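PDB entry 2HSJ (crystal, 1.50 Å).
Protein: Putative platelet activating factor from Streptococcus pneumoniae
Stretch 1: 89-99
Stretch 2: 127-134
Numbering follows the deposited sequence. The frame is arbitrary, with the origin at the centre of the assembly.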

# COMPACT_ATOMS: atom_id res chain seq x y z
N ILE D 89 -1.84 -15.44 8.97
CA ILE D 89 -2.46 -15.03 10.22
C ILE D 89 -1.56 -15.51 11.34
O ILE D 89 -1.23 -16.69 11.39
CB ILE D 89 -3.85 -15.69 10.39
CG1 ILE D 89 -4.83 -15.12 9.37
CG2 ILE D 89 -4.39 -15.53 11.83
CD1 ILE D 89 -6.05 -16.04 9.09
N PHE D 90 -1.13 -14.59 12.20
CA PHE D 90 -0.38 -14.96 13.41
C PHE D 90 -1.38 -15.01 14.53
O PHE D 90 -2.13 -14.05 14.74
CB PHE D 90 0.69 -13.93 13.72
CG PHE D 90 1.95 -14.11 12.93
CD1 PHE D 90 1.94 -14.19 11.55
CD2 PHE D 90 3.16 -14.25 13.60
CE1 PHE D 90 3.12 -14.36 10.85
CE2 PHE D 90 4.34 -14.44 12.91
CZ PHE D 90 4.33 -14.50 11.53
N LEU D 91 -1.40 -16.12 15.26
CA LEU D 91 -2.35 -16.32 16.33
C LEU D 91 -1.61 -16.55 17.65
O LEU D 91 -0.85 -17.51 17.80
CB LEU D 91 -3.22 -17.53 15.98
CG LEU D 91 -4.29 -17.87 16.98
CD1 LEU D 91 -5.17 -16.67 17.27
CD2 LEU D 91 -5.09 -19.06 16.42
N LEU D 92 -1.88 -15.67 18.62
CA LEU D 92 -1.29 -15.77 19.95
C LEU D 92 -2.45 -15.71 20.93
O LEU D 92 -3.04 -14.65 21.19
CB LEU D 92 -0.28 -14.64 20.27
CG LEU D 92 0.31 -14.71 21.69
CD1 LEU D 92 0.98 -16.09 21.99
CD2 LEU D 92 1.30 -13.59 21.82
N ILE D 93 -2.78 -16.86 21.50
CA ILE D 93 -3.92 -16.94 22.39
C ILE D 93 -3.80 -18.17 23.25
O ILE D 93 -3.16 -19.15 22.85
CB ILE D 93 -5.26 -16.91 21.58
CG1 ILE D 93 -6.45 -16.56 22.50
CG2 ILE D 93 -5.44 -18.21 20.76
CD1 ILE D 93 -7.64 -16.06 21.76
N GLY D 94 -4.40 -18.10 24.44
CA GLY D 94 -4.47 -19.23 25.34
C GLY D 94 -4.05 -18.90 26.74
O GLY D 94 -4.49 -19.59 27.66
N THR D 95 -3.23 -17.86 26.95
CA THR D 95 -2.77 -17.57 28.33
C THR D 95 -3.95 -17.27 29.24
O THR D 95 -3.89 -17.56 30.43
CB THR D 95 -1.66 -16.49 28.41
OG1 THR D 95 -0.99 -16.59 29.69
CG2 THR D 95 -2.21 -15.08 28.21
N ASN D 96 -5.01 -16.70 28.67
CA ASN D 96 -6.18 -16.36 29.48
C ASN D 96 -7.08 -17.55 29.69
O ASN D 96 -7.76 -17.64 30.72
CB ASN D 96 -6.91 -15.15 28.91
CG ASN D 96 -6.02 -13.91 28.93
OD1 ASN D 96 -5.20 -13.74 29.83
ND2 ASN D 96 -6.13 -13.09 27.89
N ASP D 97 -7.04 -18.51 28.76
CA ASP D 97 -7.71 -19.80 29.00
C ASP D 97 -7.04 -20.48 30.21
O ASP D 97 -7.72 -20.96 31.10
CB ASP D 97 -7.59 -20.70 27.77
CG ASP D 97 -8.36 -20.17 26.58
OD1 ASP D 97 -9.40 -20.80 26.22
OD2 ASP D 97 -7.92 -19.15 25.99
N ILE D 98 -5.71 -20.50 30.23
CA ILE D 98 -4.99 -21.05 31.39
C ILE D 98 -5.34 -20.28 32.67
O ILE D 98 -5.61 -20.88 33.71
CB ILE D 98 -3.46 -21.06 31.15
CG1 ILE D 98 -3.11 -22.05 30.04
CG2 ILE D 98 -2.73 -21.39 32.51
CD1 ILE D 98 -1.64 -22.03 29.65
N GLY D 99 -5.36 -18.95 32.60
CA GLY D 99 -5.65 -18.13 33.79
C GLY D 99 -7.08 -18.27 34.32
O GLY D 99 -7.34 -17.92 35.50
N ILE D 127 -1.48 -20.20 8.74
CA ILE D 127 -1.65 -19.79 10.12
C ILE D 127 -0.36 -20.08 10.84
O ILE D 127 0.17 -21.19 10.75
CB ILE D 127 -2.85 -20.53 10.80
CG1 ILE D 127 -4.17 -20.04 10.19
CG2 ILE D 127 -2.85 -20.33 12.32
CD1 ILE D 127 -5.39 -20.90 10.60
N LYS D 128 0.17 -19.08 11.53
CA LYS D 128 1.34 -19.27 12.39
C LYS D 128 0.81 -19.29 13.82
O LYS D 128 0.35 -18.26 14.34
CB LYS D 128 2.34 -18.14 12.16
CG LYS D 128 2.73 -17.96 10.69
CD LYS D 128 3.41 -19.25 10.17
CE LYS D 128 3.77 -19.16 8.70
NZ LYS D 128 4.33 -20.47 8.19
N LEU D 129 0.82 -20.47 14.43
CA LEU D 129 0.25 -20.63 15.77
C LEU D 129 1.39 -20.50 16.79
O LEU D 129 2.25 -21.40 16.91
CB LEU D 129 -0.44 -22.00 15.90
CG LEU D 129 -1.05 -22.40 17.25
CD1 LEU D 129 -2.16 -21.41 17.70
CD2 LEU D 129 -1.57 -23.84 17.16
N LEU D 130 1.40 -19.38 17.50
CA LEU D 130 2.51 -19.10 18.39
C LEU D 130 2.40 -19.93 19.65
O LEU D 130 1.31 -20.14 20.18
CB LEU D 130 2.56 -17.61 18.77
CG LEU D 130 3.35 -16.75 17.78
CD1 LEU D 130 2.79 -16.76 16.34
CD2 LEU D 130 3.39 -15.33 18.37
N SER D 131 3.55 -20.34 20.17
CA SER D 131 3.56 -20.85 21.53
C SER D 131 3.00 -19.78 22.48
O SER D 131 3.34 -18.61 22.35
CB SER D 131 5.01 -21.17 21.91
OG SER D 131 5.79 -20.00 21.85
N ILE D 132 2.19 -20.19 23.45
CA ILE D 132 1.86 -19.31 24.57
C ILE D 132 3.17 -18.88 25.26
O ILE D 132 4.07 -19.68 25.48
CB ILE D 132 0.93 -20.04 25.57
CG1 ILE D 132 -0.36 -20.47 24.86
CG2 ILE D 132 0.70 -19.20 26.83
CD1 ILE D 132 -1.22 -21.46 25.67
N LEU D 133 3.26 -17.59 25.60
CA LEU D 133 4.51 -17.07 26.13
C LEU D 133 4.70 -17.46 27.60
O LEU D 133 3.73 -17.72 28.31
CB LEU D 133 4.56 -15.55 25.98
CG LEU D 133 4.18 -14.98 24.62
CD1 LEU D 133 4.45 -13.47 24.59
CD2 LEU D 133 4.97 -15.65 23.55
N PRO D 134 5.96 -17.46 28.09
CA PRO D 134 6.22 -17.74 29.52
C PRO D 134 5.75 -16.59 30.40
O PRO D 134 5.55 -15.45 29.92
CB PRO D 134 7.75 -17.87 29.61
CG PRO D 134 8.24 -17.05 28.42
CD PRO D 134 7.19 -17.14 27.34
O HOH W 1 -1.37 -19.06 20.14
O HOH W 2 1.50 -16.07 28.68

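How do the two strands hold together at the start of stretch 1? Residues 89-92 and 127-130 run side by side in the same direction, as neighbouring parallel strands whose axes approach to 4.7 Å and diverge by only 19°. At Ile89 the carbonyl O accepts a nearly straight hydrogen bond from Lys128 N, at 2.8 Å. Ile89 O also lies 3.4 Å from Ile127 CA, a CA-H...O contact of the kind that often accompanies parallel pairing. Ile89 and Ile127 are directly paired, and their side chains leave the same face of the sheet, where Ile89 CB comes within 4.4 Å of Ile127 CG1.

What does Phe90 gain from a lysine as its partner? Its side chain and that of Lys128 emerge on the face opposite to the isoleucines, and the aliphatic part of the lysine lies over one face of the ring. Lys128 CB sits 3.9 Å from the centroid of the Phe90 ring, almost on the ring normal, so its C-H groups face the pi cloud, a CH-pi contact carried mainly by dispersion; Lys128 CG reaches Phe90 CE1 at 3.6 Å. The end of the lysine leads away, leaving the methylenes to make this contact while the amino group bonds just beyond the stretches. Leu130 also reaches the ring, with its CD1 3.7 Å from Phe90 CD2.

How does Leu91 carry the ladder forward? Its backbone bonds at both ends: Leu91 N donates to Lys128 O at 2.9 Å, and Leu91 O accepts from Leu130 N, also at 2.9 Å. One residue of stretch 1 thus bonds to two residues that flank its paired neighbour, Leu129, the usual pattern of a parallel sheet. The two leucine side chains meet on the isoleucine face, with Leu91 CD2 4.0 Å from Leu129 CD1. Next along, Leu92 points sideways at first, but its end comes nearer to stretch 2: Leu92 CD1 lies 3.9 Å from Leu130 CB and 3.5 Å from Ser131 O, while Leu92 CD2 approaches Leu133 CD1 at 4.2 Å.

What joins the stretches once the strands end? Water 1 accepts from Ile93 N at 2.9 Å and lies 2.9 Å from both Leu91 O and Leu130 O, to which it can donate, so it links the backbones where direct pairing has stopped. Beyond it, Ile132 reaches in beside the turn, its CG1 3.7 Å from Ile93 O and its CD1 4.0 Å from Gly94 CA. Gly94 precedes the helix at its N-cap position; a CB here would lie 2.8 Å from Ile132 CD1, a clash, and the backbone angles themselves call for glycine.

How does the helix keep hold of stretch 2? Thr95 CB packs against Ile132 CG2 at 3.9 Å, and three residues further on Ile98 CD1 meets Ile132 CD1 at 4.0 Å, an apolar contact between buried side chains. Water 2 adds a polar link, hydrogen-bonded to Thr95 OG1 at 2.7 Å and donating to Leu133 O at 2.8 Å.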